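Local coordinates for beta-lactamase (Escherichia coli, PDB 6PQ8), which probably hydrolyses beta-lactam antibiotics to substituted beta-amino acids, as a plasmid-borne class A beta-lactamase that confers antibiotic resistance, at residues K23-L28 against F54-N59; G44-G49 against T184-V189; I50-K55 against N261-A266. The protein carries 1 engineered substitution. All coordinates share one frame; numbering follows the deposited sequence.

Contact 1. Residues K23-L28 against F54-N59; sequences KGTDSL and FKLNVN. With J01 ((2R,3Z,5R)-3-(2-hydroxyethylidene)-7-oxo-4-oxa-1-azabicyclo[3.2.0]heptane-2-carboxylic acid), chain C.
Thr25, in the first turn of helix 25-36, meets the edge strand 55-58 with its methyl branch and the Phe54 ring, just before that strand, with its hydroxyl. The main links are dispersive. Thr25 CG2 lies anti to the backbone N (the OG1 torsion chi1 is -55°), which turns the methyl to the strand and sets OG1 beside it. This methyl rests 3.5 Å from Lys55 O and 3.9 Å from Leu56 CD1, while Thr25 OG1 comes within 3.8 Å of Phe54 CE1 at an oblique approach to the ring. The threonine slides past each of the side chains of Phe54 and Leu56 in the direction opposite to theirs, so the partners lie alongside one another. One turn on, Leu28 CD2 reaches the edge of the Phe54 ring, near its plane, at 4.3 Å from CZ, and the same methyl packs 4.2 Å from Leu56 CD2.

The polar bonds are local to the helix start. Gly24 occupies the N-cap position with a positive phi, and its carbonyl O takes the amide of Leu28 (N to O 3.0 Å). Asp26 OD1 receives the backbone N of Lys23 on its syn side, 2.7 Å away, tying the main chain of this poorly ordered residue to the first turn.

Ligand packing occupies another part of Phe54: its CB lies 3.8 Å from C4 of the bound J01, and O3 of that ligand approaches the ring obliquely.

In the fold, Leu56 pairs through its backbone with Val47 of strand 42-49 and touches Lys29 and Ile32 of helix 25-36. Helix 278-297 packs against the same residues, with Tyr295 against Thr25 and Leu28 and Leu296 against Phe54, so that the two terminal helices share one face of the sheet.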
ATOM      1  N   LYS A  23      14.366 -21.164  16.973  1.00 85.34           N
ATOM      2  CA  LYS A  23      14.560 -20.270  18.110  1.00 97.46           C
ATOM      3  C   LYS A  23      13.805 -18.959  17.890  1.00 96.84           C
ATOM      4  O   LYS A  23      14.399 -17.925  17.554  1.00 91.83           O
ATOM      5  CB  LYS A  23      16.051 -19.993  18.345  1.00 93.38           C
ATOM      6  CG  LYS A  23      16.362 -19.313  19.678  1.00 92.39           C
ATOM      7  CD  LYS A  23      15.977 -20.204  20.853  1.00 98.79           C
ATOM      8  CE  LYS A  23      16.444 -19.620  22.179  1.00 96.61           C
ATOM      9  NZ  LYS A  23      16.259 -20.587  23.298  1.00 93.30           N
ATOM     10  N   GLY A  24      12.488 -19.017  18.080  1.00 90.70           N
ATOM     11  CA  GLY A  24      11.653 -17.845  17.931  1.00 77.71           C
ATOM     12  C   GLY A  24      11.431 -17.451  16.486  1.00 71.39           C
ATOM     13  O   GLY A  24      10.630 -18.075  15.781  1.00 68.60           O
ATOM     14  N   THR A  25      12.158 -16.424  16.036  1.00 73.01           N
ATOM     15  CA  THR A  25      11.897 -15.836  14.723  1.00 73.60           C
ATOM     16  C   THR A  25      12.098 -16.849  13.603  1.00 71.79           C
ATOM     17  O   THR A  25      11.293 -16.916  12.667  1.00 68.44           O
ATOM     18  CB  THR A  25      12.786 -14.607  14.508  1.00 73.48           C
ATOM     19  OG1 THR A  25      12.601 -13.688  15.593  1.00 72.94           O
ATOM     20  CG2 THR A  25      12.439 -13.899  13.191  1.00 65.60           C
ATOM     21  N   ASP A  26      13.157 -17.659  13.681  1.00 77.72           N
ATOM     22  CA  ASP A  26      13.416 -18.624  12.617  1.00 71.76           C
ATOM     23  C   ASP A  26      12.429 -19.786  12.632  1.00 65.68           C
ATOM     24  O   ASP A  26      12.216 -20.410  11.588  1.00 67.48           O
ATOM     25  CB  ASP A  26      14.858 -19.143  12.708  1.00 86.31           C
ATOM     26  CG  ASP A  26      15.161 -19.812  14.047  1.00 95.70           C
ATOM     27  OD1 ASP A  26      14.716 -19.284  15.093  1.00 90.88           O
ATOM     28  OD2 ASP A  26      15.843 -20.864  14.054  1.00100.26           O
ATOM     29  N   SER A  27      11.814 -20.093  13.775  1.00 63.47           N
ATOM     30  CA  SER A  27      10.751 -21.090  13.762  1.00 65.49           C
ATOM     31  C   SER A  27       9.489 -20.532  13.110  1.00 62.19           C
ATOM     32  O   SER A  27       8.813 -21.233  12.347  1.00 61.96           O
ATOM     33  CB  SER A  27      10.457 -21.573  15.178  1.00 69.10           C
ATOM     34  OG  SER A  27       9.297 -22.389  15.187  1.00 66.43           O
ATOM     35  N   LEU A  28       9.156 -19.272  13.400  1.00 58.32           N
ATOM     36  CA  LEU A  28       8.043 -18.619  12.715  1.00 53.47           C
ATOM     37  C   LEU A  28       8.314 -18.506  11.218  1.00 51.05           C
ATOM     38  O   LEU A  28       7.422 -18.749  10.399  1.00 51.00           O
ATOM     39  CB  LEU A  28       7.792 -17.239  13.331  1.00 51.42           C
ATOM     40  CG  LEU A  28       6.877 -16.268  12.582  1.00 46.44           C
ATOM     41  CD1 LEU A  28       5.439 -16.732  12.682  1.00 39.19           C
ATOM     42  CD2 LEU A  28       7.033 -14.853  13.111  1.00 41.16           C
ATOM     43  N   PHE A  54      11.996  -5.874  16.001  1.00 55.45           N
ATOM     44  CA  PHE A  54      11.710  -7.207  15.595  1.00 44.84           C
ATOM     45  C   PHE A  54      11.763  -7.188  14.084  1.00 45.99           C
ATOM     46  O   PHE A  54      11.316  -6.264  13.447  1.00 42.66           O
ATOM     47  CB  PHE A  54      10.342  -7.599  16.075  1.00 42.10           C
ATOM     48  CG  PHE A  54       9.858  -8.858  15.498  1.00 45.83           C
ATOM     49  CD1 PHE A  54      10.186 -10.043  16.066  1.00 43.56           C
ATOM     50  CD2 PHE A  54       9.098  -8.855  14.375  1.00 45.39           C
ATOM     51  CE1 PHE A  54       9.754 -11.215  15.530  1.00 50.49           C
ATOM     52  CE2 PHE A  54       8.666 -10.019  13.822  1.00 45.33           C
ATOM     53  CZ  PHE A  54       8.994 -11.208  14.402  1.00 46.58           C
ATOM     54  N   LYS A  55      12.310  -8.224  13.507  1.00 36.12           N
ATOM     55  CA  LYS A  55      12.469  -8.250  12.084  1.00 43.59           C
ATOM     56  C   LYS A  55      12.200  -9.605  11.453  1.00 46.77           C
ATOM     57  O   LYS A  55      12.705 -10.592  11.931  1.00 47.27           O
ATOM     58  CB  LYS A  55      13.867  -7.769  11.771  1.00 42.98           C
ATOM     59  CG  LYS A  55      14.232  -7.734  10.326  1.00 51.77           C
ATOM     60  CD  LYS A  55      15.445  -6.861  10.111  1.00 60.32           C
ATOM     61  CE  LYS A  55      16.312  -7.402   9.004  1.00 68.52           C
ATOM     62  NZ  LYS A  55      17.578  -7.973   9.519  1.00 70.80           N
ATOM     63  N   LEU A  56      11.547  -9.743  10.455  1.00 39.73           N
ATOM     64  CA  LEU A  56      11.341 -11.004   9.758  1.00 36.88           C
ATOM     65  C   LEU A  56      11.196 -10.731   8.268  1.00 47.71           C
ATOM     66  O   LEU A  56      10.497  -9.791   7.861  1.00 40.03           O
ATOM     67  CB  LEU A  56      10.106 -11.736  10.280  1.00 41.71           C
ATOM     68  CG  LEU A  56       9.634 -12.932   9.453  1.00 45.75           C
ATOM     69  CD1 LEU A  56      10.233 -14.217   9.978  1.00 46.98           C
ATOM     70  CD2 LEU A  56       8.126 -13.036   9.446  1.00 44.84           C
ATOM     71  N   ASN A  57      11.868 -11.556   7.465  1.00 46.23           N
ATOM     72  CA  ASN A  57      11.827 -11.507   6.009  1.00 39.12           C
ATOM     73  C   ASN A  57      11.572 -12.904   5.474  1.00 44.75           C
ATOM     74  O   ASN A  57      12.096 -13.880   6.014  1.00 47.33           O
ATOM     75  CB  ASN A  57      13.148 -11.016   5.405  1.00 43.65           C
ATOM     76  CG  ASN A  57      13.427  -9.586   5.719  1.00 53.37           C
ATOM     77  OD1 ASN A  57      12.556  -8.875   6.214  1.00 59.24           O
ATOM     78  ND2 ASN A  57      14.650  -9.141   5.443  1.00 58.25           N
ATOM     79  N   VAL A  58      10.779 -12.991   4.408  1.00 43.62           N
ATOM     80  CA  VAL A  58      10.643 -14.201   3.603  1.00 37.94           C
ATOM     81  C   VAL A  58      10.687 -13.775   2.141  1.00 42.93           C
ATOM     82  O   VAL A  58       9.972 -12.850   1.737  1.00 42.97           O
ATOM     83  CB  VAL A  58       9.347 -14.977   3.913  1.00 36.35           C
ATOM     84  CG1 VAL A  58       9.328 -16.311   3.187  1.00 36.46           C
ATOM     85  CG2 VAL A  58       9.195 -15.196   5.395  1.00 43.63           C
ATOM     86  N   ASN A  59      11.546 -14.424   1.359  1.00 42.93           N
ATOM     87  CA  ASN A  59      11.690 -14.140  -0.064  1.00 40.09           C
ATOM     88  C   ASN A  59      11.899 -12.645  -0.306  1.00 46.24           C
ATOM     89  O   ASN A  59      11.252 -12.015  -1.150  1.00 42.57           O
ATOM     90  CB  ASN A  59      10.488 -14.685  -0.828  1.00 40.49           C
ATOM     91  CG  ASN A  59      10.312 -16.160  -0.609  1.00 39.93           C
ATOM     92  OD1 ASN A  59      11.290 -16.870  -0.400  1.00 48.41           O
ATOM     93  ND2 ASN A  59       9.080 -16.634  -0.634  1.00 37.85           N
TER
HETATM   94  O2  J01 C 302       6.578  -3.793  19.099  1.00 60.09           O
HETATM   95  C5  J01 C 302       6.839  -4.956  18.963  1.00 64.83           C
HETATM   96  C4  J01 C 302       7.626  -5.795  17.963  1.00 56.74           C
HETATM   97  C3  J01 C 302       7.020  -7.006  18.714  1.00 63.29           C
HETATM   98  N1  J01 C 302       6.516  -6.081  19.744  1.00 64.40           N
HETATM   99  O1  J01 C 302       8.014  -7.861  19.312  1.00 67.54           O
HETATM  100  C1  J01 C 302       7.699  -7.858  20.620  1.00 64.41           C
HETATM  101  C2  J01 C 302       7.121  -6.513  21.002  1.00 71.63           C
HETATM  102  C8  J01 C 302       6.126  -6.764  22.138  1.00 70.32           C
HETATM  103  O5  J01 C 302       4.950  -6.854  21.900  1.00 64.77           O
HETATM  104  O4  J01 C 302       6.573  -6.913  23.255  1.00 63.61           O
HETATM  105  C6  J01 C 302       7.902  -8.988  21.418  1.00 67.76           C
HETATM  106  C7  J01 C 302       8.172 -10.295  20.726  1.00 62.56           C
HETATM  107  O3  J01 C 302       9.242 -10.125  19.819  1.00 69.49           O

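Contact 2. Residues G44-G49 against T184-V189; sequences GVAVLG and TPDATV
The five-stranded antiparallel sheet of the class A beta-lactamase fold carries helices on both faces, and this contact seats the start of helix 185-196 on strand 42-49. Side chains alternate along the strand: Val45 and Val47 turn to helix 278-297, Ala46 and Leu48 to helix 185-196. The short segments run in the same general direction, their axes 7.1 Å apart and inclined at 32°.

Ala46 is the close point, with CB 3.2 Å from Pro185 O and 3.6 Å from Pro185 CB. The proline ring reaches back over the strand, its CG 3.8 Å from Gly44 C. Thr184 caps the helix: its OG1 accepts the amide of Ala187 (N to OG1 3.3 Å), whereas Asp186 N is taken by Glu60 beyond the contact.

One turn later the two methyls of Val189 divide between neighbouring strand residues of the same face. CG2 sits 3.4 Å from Ala46 O. The other branch is modelled unusually tight, with a chi1 of 114°, well away from a staggered position, so its fine detail is doubtful: Val189 CG1 lies against Leu48, 3.4 Å from CB and 3.5 Å from CD2.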
ATOM      1  N   GLY A  44       6.148 -12.507  -1.040  1.00 40.68           N
ATOM      2  CA  GLY A  44       7.126 -11.758  -0.253  1.00 37.45           C
ATOM      3  C   GLY A  44       6.522 -11.208   1.027  1.00 42.72           C
ATOM      4  O   GLY A  44       5.391 -10.688   1.030  1.00 38.59           O
ATOM      5  N   VAL A  45       7.277 -11.330   2.122  1.00 33.28           N
ATOM      6  CA  VAL A  45       6.809 -10.988   3.461  1.00 33.99           C
ATOM      7  C   VAL A  45       7.887 -10.177   4.154  1.00 39.48           C
ATOM      8  O   VAL A  45       9.067 -10.528   4.089  1.00 39.75           O
ATOM      9  CB  VAL A  45       6.487 -12.244   4.301  1.00 33.44           C
ATOM     10  CG1 VAL A  45       5.930 -11.845   5.669  1.00 33.58           C
ATOM     11  CG2 VAL A  45       5.537 -13.149   3.568  1.00 34.06           C
ATOM     12  N   ALA A  46       7.485  -9.101   4.832  1.00 39.39           N
ATOM     13  CA  ALA A  46       8.392  -8.396   5.724  1.00 35.06           C
ATOM     14  C   ALA A  46       7.612  -7.878   6.921  1.00 37.15           C
ATOM     15  O   ALA A  46       6.469  -7.430   6.784  1.00 38.74           O
ATOM     16  CB  ALA A  46       9.117  -7.251   5.007  1.00 35.42           C
ATOM     17  N   VAL A  47       8.237  -7.960   8.097  1.00 39.70           N
ATOM     18  CA  VAL A  47       7.680  -7.475   9.355  1.00 35.78           C
ATOM     19  C   VAL A  47       8.739  -6.638  10.054  1.00 42.51           C
ATOM     20  O   VAL A  47       9.915  -7.019  10.097  1.00 40.10           O
ATOM     21  CB  VAL A  47       7.237  -8.623  10.286  1.00 39.53           C
ATOM     22  CG1 VAL A  47       6.715  -8.052  11.600  1.00 39.58           C
ATOM     23  CG2 VAL A  47       6.201  -9.545   9.615  1.00 35.54           C
ATOM     24  N   LEU A  48       8.325  -5.506  10.617  1.00 37.68           N
ATOM     25  CA  LEU A  48       9.215  -4.662  11.407  1.00 41.08           C
ATOM     26  C   LEU A  48       8.485  -4.205  12.663  1.00 41.11           C
ATOM     27  O   LEU A  48       7.429  -3.568  12.562  1.00 36.63           O
ATOM     28  CB  LEU A  48       9.673  -3.458  10.599  1.00 38.65           C
ATOM     29  CG  LEU A  48      11.050  -2.880  10.847  1.00 42.69           C
ATOM     30  CD1 LEU A  48      12.032  -4.000  11.166  1.00 48.27           C
ATOM     31  CD2 LEU A  48      11.488  -2.072   9.633  1.00 36.86           C
ATOM     32  N   GLY A  49       9.035  -4.531  13.834  1.00 38.20           N
ATOM     33  CA  GLY A  49       8.500  -3.974  15.070  1.00 36.45           C
ATOM     34  C   GLY A  49       8.624  -2.458  15.087  1.00 41.20           C
ATOM     35  O   GLY A  49       9.581  -1.889  14.559  1.00 40.03           O
ATOM     36  N   THR A 184      10.902  -4.265  -2.873  1.00 31.08           N
ATOM     37  CA  THR A 184      11.141  -5.397  -1.984  1.00 40.29           C
ATOM     38  C   THR A 184      10.236  -5.281  -0.765  1.00 38.37           C
ATOM     39  O   THR A 184       9.765  -4.191  -0.433  1.00 34.36           O
ATOM     40  CB  THR A 184      12.609  -5.449  -1.551  1.00 42.51           C
ATOM     41  OG1 THR A 184      12.926  -4.294  -0.762  1.00 41.96           O
ATOM     42  CG2 THR A 184      13.544  -5.516  -2.764  1.00 38.03           C
ATOM     43  N   PRO A 185       9.927  -6.391  -0.093  1.00 40.12           N
ATOM     44  CA  PRO A 185       9.073  -6.277   1.101  1.00 38.81           C
ATOM     45  C   PRO A 185       9.735  -5.486   2.212  1.00 42.29           C
ATOM     46  O   PRO A 185       9.052  -4.748   2.935  1.00 41.09           O
ATOM     47  CB  PRO A 185       8.814  -7.740   1.497  1.00 32.78           C
ATOM     48  CG  PRO A 185       9.157  -8.544   0.314  1.00 34.76           C
ATOM     49  CD  PRO A 185      10.209  -7.793  -0.442  1.00 38.65           C
ATOM     50  N   ASP A 186      11.059  -5.631   2.353  1.00 43.91           N
ATOM     51  CA  ASP A 186      11.845  -4.883   3.334  1.00 42.42           C
ATOM     52  C   ASP A 186      11.658  -3.387   3.188  1.00 39.47           C
ATOM     53  O   ASP A 186      11.474  -2.675   4.176  1.00 42.92           O
ATOM     54  CB  ASP A 186      13.325  -5.194   3.154  1.00 54.87           C
ATOM     55  CG  ASP A 186      13.807  -6.232   4.099  1.00 61.42           C
ATOM     56  OD1 ASP A 186      12.940  -6.793   4.810  1.00 55.25           O
ATOM     57  OD2 ASP A 186      15.040  -6.471   4.127  1.00 60.64           O
ATOM     58  N   ALA A 187      11.783  -2.886   1.960  1.00 37.34           N
ATOM     59  CA  ALA A 187      11.688  -1.454   1.729  1.00 39.01           C
ATOM     60  C   ALA A 187      10.349  -0.907   2.219  1.00 39.12           C
ATOM     61  O   ALA A 187      10.301   0.121   2.902  1.00 38.51           O
ATOM     62  CB  ALA A 187      11.905  -1.158   0.242  1.00 34.25           C
ATOM     63  N   THR A 188       9.250  -1.600   1.899  1.00 36.48           N
ATOM     64  CA  THR A 188       7.927  -1.136   2.312  1.00 34.66           C
ATOM     65  C   THR A 188       7.850  -0.990   3.825  1.00 36.70           C
ATOM     66  O   THR A 188       7.407   0.038   4.354  1.00 35.72           O
ATOM     67  CB  THR A 188       6.849  -2.111   1.836  1.00 37.77           C
ATOM     68  OG1 THR A 188       7.079  -2.465   0.470  1.00 40.03           O
ATOM     69  CG2 THR A 188       5.462  -1.479   1.977  1.00 36.37           C
ATOM     70  N   VAL A 189       8.295  -2.020   4.533  1.00 34.57           N
ATOM     71  CA  VAL A 189       8.167  -2.067   5.976  1.00 35.65           C
ATOM     72  C   VAL A 189       9.081  -1.024   6.639  1.00 41.94           C
ATOM     73  O   VAL A 189       8.703  -0.397   7.644  1.00 37.51           O
ATOM     74  CB  VAL A 189       8.410  -3.538   6.368  1.00 41.01           C
ATOM     75  CG1 VAL A 189       9.657  -3.760   7.175  1.00 39.88           C
ATOM     76  CG2 VAL A 189       7.158  -4.152   6.980  1.00 41.91           C
TER

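Contact 3. Residues I50-K55 against N261-A266; sequences IEDNFK and NGKHFA. With J01 ((2R,3Z,5R)-3-(2-hydroxyethylidene)-7-oxo-4-oxa-1-azabicyclo[3.2.0]heptane-2-carboxylic acid), chain C.
At one end of the main sheet, the loop after strand 42-49 and the turn leading into strand 264-274 form a binding site for an intact J01 molecule, clavulanic acid. Lys263 lies between two carboxylates: NZ makes a salt bridge to Asp52 OD2 at 2.9 Å, met from above the carboxylate plane, and a weaker hydrogen bond to J01 O4 at 3.4 Å. Its chain is extended beyond CG and crosses the aspartate at about a right angle. The other oxygen of the ligand carboxylate, O5, accepts from Asn261 ND2 at 3.1 Å. With two negative groups nearby, the ammonium charge is probably favoured.

Asn261 does double duty. Its OD1 accepts from Lys263 N at 2.9 Å, closing an Asx turn that holds the amide with ND2 directed at the ligand. Beyond this turn the antiparallel ladder of strands 42-49 and 264-274 begins, extended by Ile50 N to His264 O (3.1 Å), the donor standing above the carbonyl plane. Ile50 CG1 packs 3.7 Å from His264 CB.

Glu51 clasps the histidine residue with both carboxylate oxygens. A bend at chi2 (-72°) brings the carboxylate round to the strand, where Glu51 OE2 takes His264 N on its syn side in a short bond of 2.7 Å at 163°. Glu51 OE1 reaches the imidazole at its edge, in plane, and accepts a weak but straight bond from His264 ND1 (3.4 Å); the carboxylate is turned 44° from the ring. Tyr196 of helix 185-196 meets the same imidazole with its own ring.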
ATOM      1  N   ILE A  50       7.659  -1.794  15.671  1.00 38.86           N
ATOM      2  CA  ILE A  50       7.695  -0.367  15.734  1.00 37.97           C
ATOM      3  C   ILE A  50       8.499   0.132  16.911  1.00 44.20           C
ATOM      4  O   ILE A  50       9.411   0.882  16.734  1.00 47.96           O
ATOM      5  CB  ILE A  50       6.293   0.228  15.755  1.00 41.20           C
ATOM      6  CG1 ILE A  50       5.622  -0.039  14.433  1.00 38.35           C
ATOM      7  CG2 ILE A  50       6.331   1.715  15.999  1.00 32.78           C
ATOM      8  CD1 ILE A  50       6.341   0.578  13.285  1.00 39.69           C
ATOM      9  N   GLU A  51       8.155  -0.297  18.101  1.00 40.18           N
ATOM     10  CA  GLU A  51       8.857   0.169  19.260  1.00 52.05           C
ATOM     11  C   GLU A  51       9.873  -0.801  19.842  1.00 50.14           C
ATOM     12  O   GLU A  51      10.762  -0.408  20.527  1.00 49.82           O
ATOM     13  CB  GLU A  51       7.928   0.833  20.276  1.00 43.23           C
ATOM     14  CG  GLU A  51       6.619   0.183  20.615  1.00 51.03           C
ATOM     15  CD  GLU A  51       5.565   0.244  19.535  1.00 50.10           C
ATOM     16  OE1 GLU A  51       4.965   1.274  19.270  1.00 44.98           O
ATOM     17  OE2 GLU A  51       5.287  -0.792  18.996  1.00 49.96           O
ATOM     18  N   ASP A  52       9.753  -2.062  19.498  1.00 52.69           N
ATOM     19  CA  ASP A  52      10.652  -3.085  19.968  1.00 53.59           C
ATOM     20  C   ASP A  52      11.146  -3.722  18.740  1.00 56.87           C
ATOM     21  O   ASP A  52      10.437  -4.456  18.120  1.00 58.88           O
ATOM     22  CB  ASP A  52       9.908  -4.145  20.768  1.00 59.73           C
ATOM     23  CG  ASP A  52       9.642  -3.732  22.212  1.00 69.97           C
ATOM     24  OD1 ASP A  52       9.917  -2.596  22.594  1.00 70.08           O
ATOM     25  OD2 ASP A  52       9.156  -4.557  22.975  1.00 68.21           O
ATOM     26  N   ASN A  53      12.382  -3.467  18.391  1.00 56.48           N
ATOM     27  CA  ASN A  53      12.930  -4.024  17.188  1.00 63.13           C
ATOM     28  C   ASN A  53      12.797  -5.542  16.975  1.00 65.71           C
ATOM     29  O   ASN A  53      13.354  -6.362  17.662  1.00 77.99           O
ATOM     30  CB  ASN A  53      14.350  -3.564  17.005  1.00 67.73           C
ATOM     31  CG  ASN A  53      15.317  -4.516  17.583  1.00 80.12           C
ATOM     32  OD1 ASN A  53      15.323  -4.760  18.791  1.00 77.33           O
ATOM     33  ND2 ASN A  53      16.113  -5.108  16.729  1.00 78.62           N
ATOM     34  N   PHE A  54      11.996  -5.874  16.001  1.00 55.45           N
ATOM     35  CA  PHE A  54      11.710  -7.207  15.595  1.00 44.84           C
ATOM     36  C   PHE A  54      11.763  -7.188  14.084  1.00 45.99           C
ATOM     37  O   PHE A  54      11.316  -6.264  13.447  1.00 42.66           O
ATOM     38  CB  PHE A  54      10.342  -7.599  16.075  1.00 42.10           C
ATOM     39  CG  PHE A  54       9.858  -8.858  15.498  1.00 45.83           C
ATOM     40  CD1 PHE A  54      10.186 -10.043  16.066  1.00 43.56           C
ATOM     41  CD2 PHE A  54       9.098  -8.855  14.375  1.00 45.39           C
ATOM     42  CE1 PHE A  54       9.754 -11.215  15.530  1.00 50.49           C
ATOM     43  CE2 PHE A  54       8.666 -10.019  13.822  1.00 45.33           C
ATOM     44  CZ  PHE A  54       8.994 -11.208  14.402  1.00 46.58           C
ATOM     45  N   LYS A  55      12.310  -8.224  13.507  1.00 36.12           N
ATOM     46  CA  LYS A  55      12.469  -8.250  12.084  1.00 43.59           C
ATOM     47  C   LYS A  55      12.200  -9.605  11.453  1.00 46.77           C
ATOM     48  O   LYS A  55      12.705 -10.592  11.931  1.00 47.27           O
ATOM     49  CB  LYS A  55      13.867  -7.769  11.771  1.00 42.98           C
ATOM     50  CG  LYS A  55      14.232  -7.734  10.326  1.00 51.77           C
ATOM     51  CD  LYS A  55      15.445  -6.861  10.111  1.00 60.32           C
ATOM     52  CE  LYS A  55      16.312  -7.402   9.004  1.00 68.52           C
ATOM     53  NZ  LYS A  55      17.578  -7.973   9.519  1.00 70.80           N
ATOM     54  N   ASN A 261      -1.167  -5.416  23.570  1.00 37.20           N
ATOM     55  CA  ASN A 261      -0.498  -4.606  24.576  1.00 34.12           C
ATOM     56  C   ASN A 261      -0.307  -3.162  24.140  1.00 35.06           C
ATOM     57  O   ASN A 261       0.402  -2.415  24.819  1.00 38.55           O
ATOM     58  CB  ASN A 261       0.858  -5.227  24.943  1.00 32.54           C
ATOM     59  CG  ASN A 261       1.858  -5.175  23.810  1.00 37.50           C
ATOM     60  OD1 ASN A 261       1.545  -4.762  22.688  1.00 37.28           O
ATOM     61  ND2 ASN A 261       3.080  -5.599  24.097  1.00 41.44           N
ATOM     62  N   GLY A 262      -0.897  -2.746  23.022  1.00 35.60           N
ATOM     63  CA  GLY A 262      -0.763  -1.378  22.578  1.00 35.52           C
ATOM     64  C   GLY A 262       0.473  -1.077  21.756  1.00 37.42           C
ATOM     65  O   GLY A 262       0.594   0.043  21.242  1.00 35.35           O
ATOM     66  N   LYS A 263       1.395  -2.026  21.615  1.00 34.59           N
ATOM     67  CA  LYS A 263       2.504  -1.856  20.690  1.00 39.75           C
ATOM     68  C   LYS A 263       2.049  -2.127  19.248  1.00 38.48           C
ATOM     69  O   LYS A 263       0.914  -2.541  18.996  1.00 38.51           O
ATOM     70  CB  LYS A 263       3.659  -2.771  21.089  1.00 40.00           C
ATOM     71  CG  LYS A 263       4.417  -2.250  22.299  1.00 47.73           C
ATOM     72  CD  LYS A 263       5.475  -3.226  22.758  1.00 52.17           C
ATOM     73  CE  LYS A 263       6.160  -2.730  24.021  1.00 53.40           C
ATOM     74  NZ  LYS A 263       6.917  -3.827  24.688  1.00 62.55           N
ATOM     75  N   HIS A 264       2.957  -1.901  18.291  1.00 37.88           N
ATOM     76  CA  HIS A 264       2.635  -1.986  16.874  1.00 35.23           C
ATOM     77  C   HIS A 264       3.736  -2.711  16.104  1.00 39.63           C
ATOM     78  O   HIS A 264       4.883  -2.787  16.547  1.00 38.12           O
ATOM     79  CB  HIS A 264       2.432  -0.592  16.258  1.00 37.54           C
ATOM     80  CG  HIS A 264       1.446   0.253  16.998  1.00 39.04           C
ATOM     81  ND1 HIS A 264       1.777   0.955  18.135  1.00 36.96           N
ATOM     82  CD2 HIS A 264       0.133   0.497  16.776  1.00 37.70           C
ATOM     83  CE1 HIS A 264       0.713   1.602  18.580  1.00 34.69           C
ATOM     84  NE2 HIS A 264      -0.299   1.338  17.777  1.00 40.75           N
ATOM     85  N   PHE A 265       3.366  -3.234  14.924  1.00 34.89           N
ATOM     86  CA  PHE A 265       4.319  -3.753  13.948  1.00 35.73           C
ATOM     87  C   PHE A 265       3.883  -3.391  12.526  1.00 32.76           C
ATOM     88  O   PHE A 265       2.689  -3.324  12.223  1.00 32.81           O
ATOM     89  CB  PHE A 265       4.525  -5.283  14.092  1.00 31.65           C
ATOM     90  CG  PHE A 265       3.278  -6.131  13.866  1.00 34.63           C
ATOM     91  CD1 PHE A 265       2.382  -6.376  14.902  1.00 34.98           C
ATOM     92  CD2 PHE A 265       3.043  -6.732  12.632  1.00 31.52           C
ATOM     93  CE1 PHE A 265       1.254  -7.178  14.709  1.00 32.28           C
ATOM     94  CE2 PHE A 265       1.925  -7.530  12.425  1.00 32.93           C
ATOM     95  CZ  PHE A 265       1.027  -7.754  13.466  1.00 35.93           C
ATOM     96  N   ALA A 266       4.861  -3.102  11.673  1.00 32.48           N
ATOM     97  CA  ALA A 266       4.629  -2.918  10.248  1.00 30.19           C
ATOM     98  C   ALA A 266       4.812  -4.253   9.529  1.00 36.16           C
ATOM     99  O   ALA A 266       5.726  -5.018   9.840  1.00 38.04           O
ATOM    100  CB  ALA A 266       5.582  -1.869   9.675  1.00 32.14           C
TER
HETATM  101  O2  J01 C 302       6.578  -3.793  19.099  1.00 60.09           O
HETATM  102  C5  J01 C 302       6.839  -4.956  18.963  1.00 64.83           C
HETATM  103  C4  J01 C 302       7.626  -5.795  17.963  1.00 56.74           C
HETATM  104  C3  J01 C 302       7.020  -7.006  18.714  1.00 63.29           C
HETATM  105  N1  J01 C 302       6.516  -6.081  19.744  1.00 64.40           N
HETATM  106  O1  J01 C 302       8.014  -7.861  19.312  1.00 67.54           O
HETATM  107  C1  J01 C 302       7.699  -7.858  20.620  1.00 64.41           C
HETATM  108  C2  J01 C 302       7.121  -6.513  21.002  1.00 71.63           C
HETATM  109  C8  J01 C 302       6.126  -6.764  22.138  1.00 70.32           C
HETATM  110  O5  J01 C 302       4.950  -6.854  21.900  1.00 64.77           O
HETATM  111  O4  J01 C 302       6.573  -6.913  23.255  1.00 63.61           O
HETATM  112  C6  J01 C 302       7.902  -8.988  21.418  1.00 67.76           C
HETATM  113  C7  J01 C 302       8.172 -10.295  20.726  1.00 62.56           C
HETATM  114  O3  J01 C 302       9.242 -10.125  19.819  1.00 69.49           O

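How the contacts relate
Strand order unites the three contacts: 55-58, 42-49 and 264-274 are successive neighbours in one sheet. Contact 1 lies on the face carrying the terminal helices and contact 2 on the other, their centres about 12 Å apart, joined by Leu56 O to Val47 N (2.9 Å, probably a hydrogen bond). Contact 3 lies at the end of the sheet, its centre about 13 Å from that of contact 2; Leu48 N and Ala266 O link them at 2.8 Å. Contacts 1 and 3 share Phe54 and both touch J01, though the polar grip comes from contact 3. J01 thus sits in a site built from segments that hold none of the family's active-site motifs.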